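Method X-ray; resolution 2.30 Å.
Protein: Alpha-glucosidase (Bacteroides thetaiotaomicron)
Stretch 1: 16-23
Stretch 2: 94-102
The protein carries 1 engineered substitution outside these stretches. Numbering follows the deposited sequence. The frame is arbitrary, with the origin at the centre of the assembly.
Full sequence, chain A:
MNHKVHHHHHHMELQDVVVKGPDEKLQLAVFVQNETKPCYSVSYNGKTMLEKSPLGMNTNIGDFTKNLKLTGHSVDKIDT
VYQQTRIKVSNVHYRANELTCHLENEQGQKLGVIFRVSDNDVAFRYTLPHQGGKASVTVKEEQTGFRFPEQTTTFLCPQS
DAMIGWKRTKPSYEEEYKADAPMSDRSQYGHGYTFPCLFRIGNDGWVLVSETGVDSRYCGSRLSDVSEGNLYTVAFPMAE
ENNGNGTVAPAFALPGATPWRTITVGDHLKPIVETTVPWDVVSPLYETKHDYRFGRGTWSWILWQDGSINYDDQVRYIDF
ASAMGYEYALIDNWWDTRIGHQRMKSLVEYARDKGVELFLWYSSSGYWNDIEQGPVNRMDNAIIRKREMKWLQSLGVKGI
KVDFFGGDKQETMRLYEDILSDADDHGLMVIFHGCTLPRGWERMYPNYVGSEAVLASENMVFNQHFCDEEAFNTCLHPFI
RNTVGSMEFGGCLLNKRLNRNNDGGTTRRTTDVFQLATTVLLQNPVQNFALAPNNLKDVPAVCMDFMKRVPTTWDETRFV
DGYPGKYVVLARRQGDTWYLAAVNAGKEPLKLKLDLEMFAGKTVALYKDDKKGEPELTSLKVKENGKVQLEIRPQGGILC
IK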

# COMPACT_ATOMS: atom_id res chain seq x y z
N ASP A 16 -11.00 3.73 32.80
CA ASP A 16 -10.87 2.49 33.54
C ASP A 16 -9.41 2.07 33.69
O ASP A 16 -9.00 1.57 34.74
CB ASP A 16 -11.69 1.38 32.87
CG ASP A 16 -13.17 1.68 32.87
OD1 ASP A 16 -13.68 2.12 33.92
OD2 ASP A 16 -13.82 1.48 31.83
N VAL A 17 -8.64 2.28 32.63
CA VAL A 17 -7.24 1.88 32.59
C VAL A 17 -6.51 2.64 31.47
O VAL A 17 -7.14 3.05 30.50
CB VAL A 17 -7.10 0.36 32.37
CG1 VAL A 17 -7.68 -0.03 31.01
CG2 VAL A 17 -5.65 -0.10 32.50
N VAL A 18 -5.20 2.81 31.62
CA VAL A 18 -4.40 3.53 30.64
C VAL A 18 -3.18 2.69 30.22
O VAL A 18 -2.53 2.08 31.06
CB VAL A 18 -3.92 4.89 31.20
CG1 VAL A 18 -2.83 5.50 30.32
CG2 VAL A 18 -5.10 5.85 31.32
N VAL A 19 -2.88 2.67 28.92
CA VAL A 19 -1.68 2.01 28.43
C VAL A 19 -0.84 2.99 27.62
O VAL A 19 -1.37 3.78 26.85
CB VAL A 19 -2.02 0.76 27.59
CG1 VAL A 19 -2.93 1.12 26.43
CG2 VAL A 19 -0.76 0.07 27.09
N LYS A 20 0.48 2.94 27.80
CA LYS A 20 1.39 3.88 27.16
C LYS A 20 2.41 3.18 26.25
O LYS A 20 2.71 2.01 26.42
CB LYS A 20 2.14 4.69 28.22
CG LYS A 20 1.25 5.32 29.28
CD LYS A 20 2.08 5.99 30.36
CE LYS A 20 1.19 6.64 31.42
NZ LYS A 20 2.00 7.41 32.40
N GLY A 21 2.91 3.91 25.26
CA GLY A 21 4.04 3.46 24.48
C GLY A 21 5.28 3.46 25.36
O GLY A 21 5.27 4.04 26.43
N PRO A 22 6.36 2.82 24.89
CA PRO A 22 7.61 2.68 25.66
C PRO A 22 8.21 4.00 26.15
O PRO A 22 8.69 4.06 27.29
CB PRO A 22 8.55 2.00 24.65
CG PRO A 22 7.63 1.19 23.79
CD PRO A 22 6.42 2.07 23.62
N ASP A 23 8.18 5.04 25.32
CA ASP A 23 8.71 6.33 25.75
C ASP A 23 7.63 7.20 26.38
O ASP A 23 7.87 8.35 26.73
CB ASP A 23 9.37 7.07 24.57
CG ASP A 23 8.38 7.45 23.47
OD1 ASP A 23 7.15 7.34 23.65
OD2 ASP A 23 8.85 7.89 22.39
N TYR A 94 10.93 -4.43 17.36
CA TYR A 94 9.59 -4.11 17.81
C TYR A 94 9.48 -4.12 19.35
O TYR A 94 9.71 -5.14 20.01
CB TYR A 94 8.59 -5.08 17.18
CG TYR A 94 7.16 -4.87 17.59
CD1 TYR A 94 6.58 -3.61 17.52
CD2 TYR A 94 6.39 -5.93 18.04
CE1 TYR A 94 5.25 -3.41 17.89
CE2 TYR A 94 5.07 -5.75 18.41
CZ TYR A 94 4.51 -4.49 18.34
OH TYR A 94 3.20 -4.32 18.72
N ARG A 95 9.12 -2.96 19.89
CA ARG A 95 9.01 -2.73 21.33
C ARG A 95 7.68 -2.06 21.61
O ARG A 95 7.43 -0.94 21.16
CB ARG A 95 10.18 -1.86 21.81
CG ARG A 95 10.16 -1.42 23.26
CD ARG A 95 10.07 -2.55 24.27
NE ARG A 95 10.00 -2.03 25.64
CZ ARG A 95 8.88 -1.83 26.32
NH1 ARG A 95 7.71 -2.14 25.78
NH2 ARG A 95 8.92 -1.33 27.55
N ALA A 96 6.81 -2.74 22.35
CA ALA A 96 5.48 -2.21 22.62
C ALA A 96 4.93 -2.67 23.96
O ALA A 96 5.40 -3.65 24.53
CB ALA A 96 4.53 -2.60 21.51
N ASN A 97 3.93 -1.96 24.47
CA ASN A 97 3.22 -2.41 25.65
C ASN A 97 1.82 -2.89 25.29
O ASN A 97 1.11 -2.25 24.53
CB ASN A 97 3.15 -1.31 26.71
CG ASN A 97 4.50 -1.02 27.34
OD1 ASN A 97 5.31 -1.93 27.54
ND2 ASN A 97 4.76 0.24 27.65
N GLU A 98 1.45 -4.05 25.83
CA GLU A 98 0.20 -4.70 25.50
C GLU A 98 -0.80 -4.69 26.64
O GLU A 98 -0.51 -5.16 27.75
CB GLU A 98 0.46 -6.15 25.07
CG GLU A 98 -0.77 -6.87 24.57
CD GLU A 98 -0.52 -8.34 24.35
OE1 GLU A 98 -0.47 -8.76 23.17
OE2 GLU A 98 -0.37 -9.08 25.35
N LEU A 99 -1.97 -4.14 26.37
CA LEU A 99 -3.08 -4.14 27.32
C LEU A 99 -4.17 -5.10 26.86
O LEU A 99 -4.71 -4.95 25.78
CB LEU A 99 -3.66 -2.74 27.46
CG LEU A 99 -4.94 -2.65 28.29
CD1 LEU A 99 -4.67 -3.08 29.73
CD2 LEU A 99 -5.54 -1.25 28.23
N THR A 100 -4.49 -6.09 27.69
CA THR A 100 -5.59 -6.99 27.39
C THR A 100 -6.77 -6.69 28.30
O THR A 100 -6.66 -6.74 29.52
CB THR A 100 -5.19 -8.48 27.56
OG1 THR A 100 -4.06 -8.78 26.72
CG2 THR A 100 -6.36 -9.38 27.16
N CYS A 101 -7.88 -6.32 27.68
CA CYS A 101 -9.11 -6.00 28.40
C CYS A 101 -10.15 -7.11 28.25
O CYS A 101 -10.43 -7.57 27.14
CB CYS A 101 -9.68 -4.67 27.91
SG CYS A 101 -8.58 -3.26 28.23
N HIS A 102 -10.71 -7.53 29.38
CA HIS A 102 -11.75 -8.55 29.38
C HIS A 102 -13.11 -7.92 29.63
O HIS A 102 -13.38 -7.40 30.71
CB HIS A 102 -11.46 -9.63 30.42
CG HIS A 102 -10.21 -10.41 30.14
ND1 HIS A 102 -8.96 -10.00 30.57
CD2 HIS A 102 -10.01 -11.57 29.48
CE1 HIS A 102 -8.05 -10.88 30.18
NE2 HIS A 102 -8.66 -11.84 29.52

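The two stretches run nearly antiparallel, at 162° between their N-to-C directions. Their strand axes come no closer than 7.1 Å. That spacing is filled by side chains, and no backbone-to-backbone hydrogen bond links the two stretches. Val19 lies across from Leu99, and Gly21 across from Asn97. Together the stretches bury 396 Å² of surface.

The apolar contacts involve alternate residues of each strand. Val17 and Val19 point toward the second stretch, while Val18 between them points away. On the other side Asn97, Leu99 and Cys101 point toward the first stretch, and Glu98 points away. This is the usual alternation of an extended chain. Val19 and Leu99 meet close to their backbones, with Val19 CB 3.9 Å from Leu99 CB. Leu99 also reaches Val17, where Val17 CG1 lies 3.7 Å from Leu99 CD2. Leu99 thus touches both inward-facing valines, and Val19 and Leu99 are both buried. Cys101 adds a looser contact, with Val17 CG1 4.4 Å from Cys101 SG. Val19 also packs against Asn97, with Val19 CG2 4.2 Å from Asn97 CB.

One hydrogen bond crosses the contact. Asn97 ND2 donates to Lys20 O at 3.0 Å, with an angle of 158° at the hydrogen. The Asn97 CA-to-CB bond points toward the first stretch, and the side chain spans the gap to a backbone carbonyl. The acceptor is the backbone oxygen of Lys20, so its side chain takes no part; the Lys20 CA-to-CB bond points away.

The other end of the Asn97 amide is held within its own strand. Arg95 NH1 donates to Asn97 OD1 at 3.0 Å, and the angle of 170° is nearly straight. Asn97 is thus acceptor to Arg95 and donor to Lys20. The two bonds use different atoms of one amide and are both consistent with its modelled orientation.

Pro22 makes the packing contact at the loop end. Its CA-to-CB bond points toward the second stretch, and its ring lies against Arg95. Pro22 CG is 3.4 Å from Arg95 O and 3.7 Å from Arg95 CG. The same Pro22 CG lies over one face of the Arg95 guanidinium. The CA-to-CB bond of Arg95 points sideways, but the end of its side chain comes nearer to the first stretch. Arg95 therefore combines packing against Pro22 with its hydrogen bond to Asn97. Gly21, between Lys20 and Pro22, has no side chain and adds little to the contact.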